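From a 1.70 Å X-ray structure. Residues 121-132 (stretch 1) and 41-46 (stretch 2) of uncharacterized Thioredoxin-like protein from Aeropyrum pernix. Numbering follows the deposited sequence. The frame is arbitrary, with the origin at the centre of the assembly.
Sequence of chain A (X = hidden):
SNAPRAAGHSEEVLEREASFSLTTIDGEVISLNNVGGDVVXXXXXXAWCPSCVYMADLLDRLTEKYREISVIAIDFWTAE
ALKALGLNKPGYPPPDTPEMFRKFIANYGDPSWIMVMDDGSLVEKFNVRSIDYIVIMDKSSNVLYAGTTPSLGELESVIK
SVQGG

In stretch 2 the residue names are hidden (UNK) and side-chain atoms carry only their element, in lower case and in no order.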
ATOM      1  N   SER A 121      -1.296  -5.791 -10.346  1.00 11.30           N
ATOM      2  CA  SER A 121      -0.881  -4.501 -10.956  1.00 11.57           C
ATOM      3  C   SER A 121      -0.032  -3.626 -10.049  1.00 10.37           C
ATOM      4  O   SER A 121       0.984  -3.053 -10.483  1.00  9.82           O
ATOM      5  CB  SER A 121      -2.111  -3.662 -11.384  1.00 11.31           C
ATOM      6  OG  SER A 121      -2.835  -4.335 -12.393  1.00 16.65           O
ATOM      7  N   LEU A 122      -0.455  -3.500  -8.795  1.00 10.39           N
ATOM      8  CA  LEU A 122       0.247  -2.606  -7.871  1.00  9.70           C
ATOM      9  C   LEU A 122       1.501  -3.294  -7.352  1.00 10.12           C
ATOM     10  O   LEU A 122       2.510  -2.634  -7.075  1.00  9.86           O
ATOM     11  CB  LEU A 122      -0.655  -2.159  -6.722  1.00 10.62           C
ATOM     12  CG  LEU A 122      -1.805  -1.259  -7.178  1.00 10.63           C
ATOM     13  CD1 LEU A 122      -2.868  -1.204  -6.072  1.00 11.57           C
ATOM     14  CD2 LEU A 122      -1.319   0.155  -7.575  1.00 12.28           C
ATOM     15  N   VAL A 123       1.432  -4.623  -7.235  1.00 10.19           N
ATOM     16  CA  VAL A 123       2.627  -5.409  -6.890  1.00 10.34           C
ATOM     17  C   VAL A 123       3.736  -5.137  -7.905  1.00  9.71           C
ATOM     18  O   VAL A 123       4.901  -4.892  -7.540  1.00  9.37           O
ATOM     19  CB  VAL A 123       2.291  -6.908  -6.782  1.00 10.50           C
ATOM     20  CG1 VAL A 123       3.584  -7.751  -6.774  1.00 10.97           C
ATOM     21  CG2 VAL A 123       1.501  -7.154  -5.509  1.00 11.49           C
ATOM     22  N   GLU A 124       3.380  -5.157  -9.181  1.00  9.37           N
ATOM     23  CA  GLU A 124       4.333  -4.871 -10.240  1.00  9.66           C
ATOM     24  C   GLU A 124       4.772  -3.411 -10.204  1.00  9.31           C
ATOM     25  O   GLU A 124       5.973  -3.111 -10.296  1.00  9.78           O
ATOM     26  CB  GLU A 124       3.703  -5.209 -11.593  1.00 10.06           C
ATOM     27  CG  GLU A 124       4.597  -4.907 -12.807  1.00 13.01           C
ATOM     28  CD  GLU A 124       3.904  -5.187 -14.138  1.00 18.63           C
ATOM     29  OE1 GLU A 124       2.995  -6.043 -14.181  1.00 22.81           O
ATOM     30  OE2 GLU A 124       4.276  -4.566 -15.157  1.00 21.56           O
ATOM     31  N   LYS A 125       3.807  -2.504 -10.063  1.00  8.96           N
ATOM     32  CA  LYS A 125       4.109  -1.061 -10.062  1.00  9.69           C
ATOM     33  C   LYS A 125       5.139  -0.685  -8.994  1.00  9.86           C
ATOM     34  O   LYS A 125       6.084   0.050  -9.269  1.00 11.20           O
ATOM     35  CB  LYS A 125       2.820  -0.247  -9.840  1.00  9.74           C
ATOM     36  CG  LYS A 125       2.996   1.288  -9.926  1.00 11.54           C
ATOM     37  CD  LYS A 125       2.990   1.750 -11.368  1.00 13.96           C
ATOM     38  CE  LYS A 125       2.818   3.270 -11.478  1.00 13.15           C
ATOM     39  NZ  LYS A 125       2.558   3.569 -12.894  1.00 13.55           N
ATOM     40  N   PHE A 126       4.937  -1.176  -7.780  1.00  9.33           N
ATOM     41  CA  PHE A 126       5.758  -0.770  -6.643  1.00 10.43           C
ATOM     42  C   PHE A 126       6.867  -1.756  -6.295  1.00 10.52           C
ATOM     43  O   PHE A 126       7.491  -1.648  -5.237  1.00 12.05           O
ATOM     44  CB  PHE A 126       4.863  -0.457  -5.444  1.00 10.02           C
ATOM     45  CG  PHE A 126       4.113   0.830  -5.621  1.00 11.66           C
ATOM     46  CD1 PHE A 126       4.753   2.042  -5.404  1.00 11.65           C
ATOM     47  CD2 PHE A 126       2.803   0.827  -6.073  1.00  9.49           C
ATOM     48  CE1 PHE A 126       4.080   3.239  -5.612  1.00 12.42           C
ATOM     49  CE2 PHE A 126       2.125   2.022  -6.260  1.00 13.00           C
ATOM     50  CZ  PHE A 126       2.766   3.216  -6.031  1.00 11.89           C
ATOM     51  N   ASN A 127       7.131  -2.692  -7.195  1.00 10.15           N
ATOM     52  CA  ASN A 127       8.270  -3.598  -6.999  1.00 10.36           C
ATOM     53  C   ASN A 127       8.206  -4.281  -5.634  1.00 10.09           C
ATOM     54  O   ASN A 127       9.201  -4.374  -4.900  1.00 11.03           O
ATOM     55  CB  ASN A 127       9.583  -2.824  -7.214  1.00  9.72           C
ATOM     56  CG  ASN A 127       9.586  -2.085  -8.535  1.00 10.58           C
ATOM     57  OD1 ASN A 127       9.109  -2.604  -9.543  1.00 12.13           O
ATOM     58  ND2 ASN A 127      10.111  -0.871  -8.535  1.00 12.90           N
ATOM     59  N   VAL A 128       7.020  -4.775  -5.319  1.00  9.26           N
ATOM     60  CA  VAL A 128       6.720  -5.300  -3.973  1.00  9.46           C
ATOM     61  C   VAL A 128       7.476  -6.608  -3.743  1.00  9.94           C
ATOM     62  O   VAL A 128       7.381  -7.540  -4.552  1.00  9.67           O
ATOM     63  CB  VAL A 128       5.219  -5.487  -3.814  1.00  9.17           C
ATOM     64  CG1 VAL A 128       4.880  -6.165  -2.500  1.00 10.03           C
ATOM     65  CG2 VAL A 128       4.523  -4.106  -3.912  1.00 10.45           C
ATOM     66  N   ARG A 129       8.210  -6.665  -2.637  1.00  8.97           N
ATOM     67  CA  ARG A 129       9.177  -7.749  -2.397  1.00 10.09           C
ATOM     68  C   ARG A 129       8.689  -8.844  -1.439  1.00  9.67           C
ATOM     69  O   ARG A 129       9.372  -9.848  -1.263  1.00  9.34           O
ATOM     70  CB  ARG A 129      10.496  -7.152  -1.854  1.00 10.66           C
ATOM     71  CG  ARG A 129      11.193  -6.197  -2.816  1.00 12.38           C
ATOM     72  CD  ARG A 129      12.582  -5.854  -2.296  1.00 16.20           C
ATOM     73  NE  ARG A 129      13.561  -6.873  -2.677  1.00 19.07           N
ATOM     74  CZ  ARG A 129      14.119  -6.943  -3.887  1.00 20.20           C
ATOM     75  NH1 ARG A 129      13.805  -6.054  -4.823  1.00 19.62           N
ATOM     76  NH2 ARG A 129      15.010  -7.885  -4.161  1.00 21.56           N
ATOM     77  N   SER A 130       7.520  -8.660  -0.823  1.00 10.03           N
ATOM     78  CA  SER A 130       7.027  -9.623   0.196  1.00  9.63           C
ATOM     79  C   SER A 130       5.554  -9.392   0.477  1.00 10.26           C
ATOM     80  O   SER A 130       4.960  -8.451  -0.067  1.00 10.25           O
ATOM     81  CB  SER A 130       7.804  -9.447   1.507  1.00 10.71           C
ATOM     82  OG  SER A 130       7.385  -8.255   2.178  1.00 11.76           O
ATOM     83  N   ILE A 131       4.971 -10.251   1.313  1.00  9.15           N
ATOM     84  CA  ILE A 131       3.574 -10.089   1.729  1.00 10.06           C
ATOM     85  C   ILE A 131       3.406  -9.201   2.971  1.00  9.48           C
ATOM     86  O   ILE A 131       2.346  -9.189   3.585  1.00  9.69           O
ATOM     87  CB  ILE A 131       2.892 -11.469   1.974  1.00 10.05           C
ATOM     88  CG1 ILE A 131       3.628 -12.233   3.073  1.00 11.87           C
ATOM     89  CG2 ILE A 131       2.838 -12.276   0.671  1.00 12.15           C
ATOM     90  CD1 ILE A 131       2.935 -13.531   3.490  1.00 11.91           C
ATOM     91  N   ASP A 132       4.451  -8.462   3.331  1.00  9.32           N
ATOM     92  CA  ASP A 132       4.363  -7.461   4.400  1.00  9.71           C
ATOM     93  C   ASP A 132       5.322  -6.349   4.003  1.00  9.51           C
ATOM     94  O   ASP A 132       6.445  -6.247   4.507  1.00  9.75           O
ATOM     95  CB  ASP A 132       4.691  -8.077   5.773  1.00  9.82           C
ATOM     96  CG  ASP A 132       4.412  -7.133   6.946  1.00 11.35           C
ATOM     97  OD1 ASP A 132       4.084  -5.951   6.719  1.00 11.84           O
ATOM     98  OD2 ASP A 132       4.578  -7.564   8.122  1.00 12.72           O
ATOM     99  N   UNK A  41       0.623   5.836   3.440  1.00 13.12           N
ATOM    100  CA  UNK A  41       1.313   4.562   3.580  1.00 12.52           C
ATOM    101  C   UNK A  41       0.573   3.463   2.812  1.00 12.16           C
ATOM    102  O   UNK A  41      -0.569   3.144   3.144  1.00 12.70           O
ATOM    103  c   UNK A  41       2.153   2.779   5.195  1.00 12.67           C
ATOM    104  c   UNK A  41       1.468   4.160   5.086  1.00 12.50           C
ATOM    105  c   UNK A  41       2.447   4.965   7.335  1.00 13.39           C
ATOM    106  c   UNK A  41       2.190   5.277   5.864  1.00 14.35           C
ATOM    107  N   UNK A  42       1.222   2.905   1.782  1.00 11.53           N
ATOM    108  CA  UNK A  42       0.682   1.751   1.072  1.00 11.67           C
ATOM    109  C   UNK A  42       1.217   0.507   1.762  1.00 11.56           C
ATOM    110  O   UNK A  42       2.426   0.313   1.842  1.00 12.50           O
ATOM    111  c   UNK A  42      -0.665   3.420  -1.049  1.00 12.71           C
ATOM    112  c   UNK A  42       0.788   3.016  -1.219  1.00 12.44           C
ATOM    113  c   UNK A  42       1.092   1.754  -0.413  1.00 11.81           C
ATOM    114  c   UNK A  42       1.091   2.750  -2.709  1.00 12.96           C
ATOM    115  N   UNK A  43       0.323  -0.309   2.307  1.00 10.75           N
ATOM    116  CA  UNK A  43       0.756  -1.498   3.015  1.00  9.62           C
ATOM    117  C   UNK A  43       0.298  -2.722   2.225  1.00 10.24           C
ATOM    118  O   UNK A  43      -0.899  -3.022   2.199  1.00  9.94           O
ATOM    119  c   UNK A  43       0.534  -2.750   5.194  1.00 10.75           C
ATOM    120  n   UNK A  43       1.673  -4.540   5.934  1.00 10.97           N
ATOM    121  c   UNK A  43       0.496  -4.517   6.638  1.00 10.61           C
ATOM    122  c   UNK A  43      -1.217  -5.141   8.179  1.00 10.33           C
ATOM    123  c   UNK A  43       0.151  -1.514   4.418  1.00 10.07           C
ATOM    124  c   UNK A  43      -1.994  -4.041   7.749  1.00 11.96           C
ATOM    125  c   UNK A  43      -0.244  -3.396   6.194  1.00  9.75           C
ATOM    126  c   UNK A  43      -1.512  -3.155   6.745  1.00  9.98           C
ATOM    127  c   UNK A  43       1.689  -3.472   5.072  1.00 10.69           C
ATOM    128  c   UNK A  43       0.017  -5.398   7.628  1.00 11.34           C
ATOM    129  N   UNK A  44       1.259  -3.406   1.589  1.00  9.74           N
ATOM    130  CA  UNK A  44       0.961  -4.601   0.780  1.00  9.54           C
ATOM    131  C   UNK A  44       1.010  -5.797   1.698  1.00  9.10           C
ATOM    132  O   UNK A  44       2.028  -6.034   2.342  1.00 11.02           O
ATOM    133  c   UNK A  44       2.341  -1.413  -2.206  1.00 10.10           C
ATOM    134  c   UNK A  44       1.994  -4.743  -0.339  1.00  9.39           C
ATOM    135  c   UNK A  44       0.970  -2.938  -3.526  1.00  9.84           C
ATOM    136  c   UNK A  44       1.594  -1.664  -3.335  1.00 10.86           C
ATOM    137  c   UNK A  44       2.477  -2.413  -1.223  1.00 10.43           C
ATOM    138  c   UNK A  44       1.110  -3.921  -2.542  1.00  9.48           C
ATOM    139  c   UNK A  44       1.874  -3.675  -1.393  1.00 10.09           C
ATOM    140  N   UNK A  45      -0.105  -6.524   1.776  1.00  8.29           N
ATOM    141  CA  UNK A  45      -0.252  -7.557   2.810  1.00  8.37           C
ATOM    142  C   UNK A  45      -1.159  -8.699   2.361  1.00  8.82           C
ATOM    143  O   UNK A  45      -1.643  -8.706   1.227  1.00  7.52           O
ATOM    144  c   UNK A  45      -3.876  -7.493   5.184  1.00 11.65           C
ATOM    145  s   UNK A  45      -3.507  -6.665   3.652  1.00  3.50           S
ATOM    146  c   UNK A  45      -0.703  -6.931   4.149  1.00  8.59           C
ATOM    147  c   UNK A  45      -1.897  -5.942   4.076  1.00  9.11           C
ATOM    148  N   UNK A  46      -1.346  -9.671   3.249  1.00  9.11           N
ATOM    149  CA  UNK A  46      -2.267 -10.796   3.039  1.00 10.03           C
ATOM    150  C   UNK A  46      -2.807 -11.160   4.399  1.00 10.43           C
ATOM    151  O   UNK A  46      -2.104 -10.998   5.413  1.00 11.18           O
ATOM    152  c   UNK A  46      -1.524 -11.991   2.408  1.00  9.69           C
TER

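Position 41 carries four side-chain carbons, forked at the first, with one arm two carbons long. That branching at CB defines Ile-41, whose side chain is out of reach of stretch 1; its identity therefore rests on shape alone.

Position 42 also has four carbons, but the fork lies at the second. The CA-to-CB bond points toward stretch 1, and one terminal methyl sits over a face of the Phe-126 ring. This is Leu-42. Its CD1 lies 4.0 Å from the centroid of that ring and 22° off the normal, a CH-pi contact; the closest atom pair is Leu-42 CD1 to Phe-126 CZ, at 3.7 Å.

Position 43 shows one carbon followed by fused five- and six-membered rings containing eight carbons and one nitrogen, an indole, and the ring nitrogen lies near Asp-132 OD1. The residue is Trp-43. Its CB points sideways, yet with chi1 at 178° the ring end comes nearer to stretch 1. There Trp-43 NE1 donates a hydrogen bond to Asp-132 OD1 at 2.9 Å, with an N-H...O angle of 156°. The acceptor lies near the ring plane, where an indole N-H points.

Position 44 has one carbon and a six-carbon ring with no further atom, which excludes tyrosine; Val-128 lies over one face of the ring and Leu-122 at its edge. This is Phe-44. Val-128 CG2 is 3.5 Å from the Phe-44 ring centroid and only 5° off the normal. Leu-122 CB meets the edge at Phe-44 CE1, 3.7 Å away, while Phe-126 CD2 approaches CZ of Phe-44 obliquely at 3.9 Å.

Position 45 is an unbranched chain of two carbons, a sulfur and a terminal carbon, and its backbone CA lies close to Ile-131 O. This is Met-45. Its CA-to-CB bond points sideways and the end of the side chain leads away from stretch 1; the backbone makes the close approach, with Met-45 CA 3.2 Å from Ile-131 O. The angle of 165° at the hydrogen supports a CA-H...O contact.

Position 46 has a single side-chain carbon, a CB that points toward stretch 1 and faces Ile-131, hence Ala-46. Ala-46 CB lies 4.5 Å from Ile-131 CB, a loose apolar contact.

The contact combines an apolar cluster with a polar attachment. Phe-44, with 131 Å² covered, is the largest contributor to the 441 Å² buried in total; Leu-122, Val-123, Phe-126 and Val-128 gather around its ring. Beyond them, the indole-carboxylate bond ties the strand to Asp-132, whose backbone N donates to Ser-130 OG at 3.2 Å. No backbone hydrogen bond crosses between the stretches: Phe-44 O and Ile-131 O, 3.4 Å apart, are both acceptors.

Stretch 2, residues 41-46: ILWFMA
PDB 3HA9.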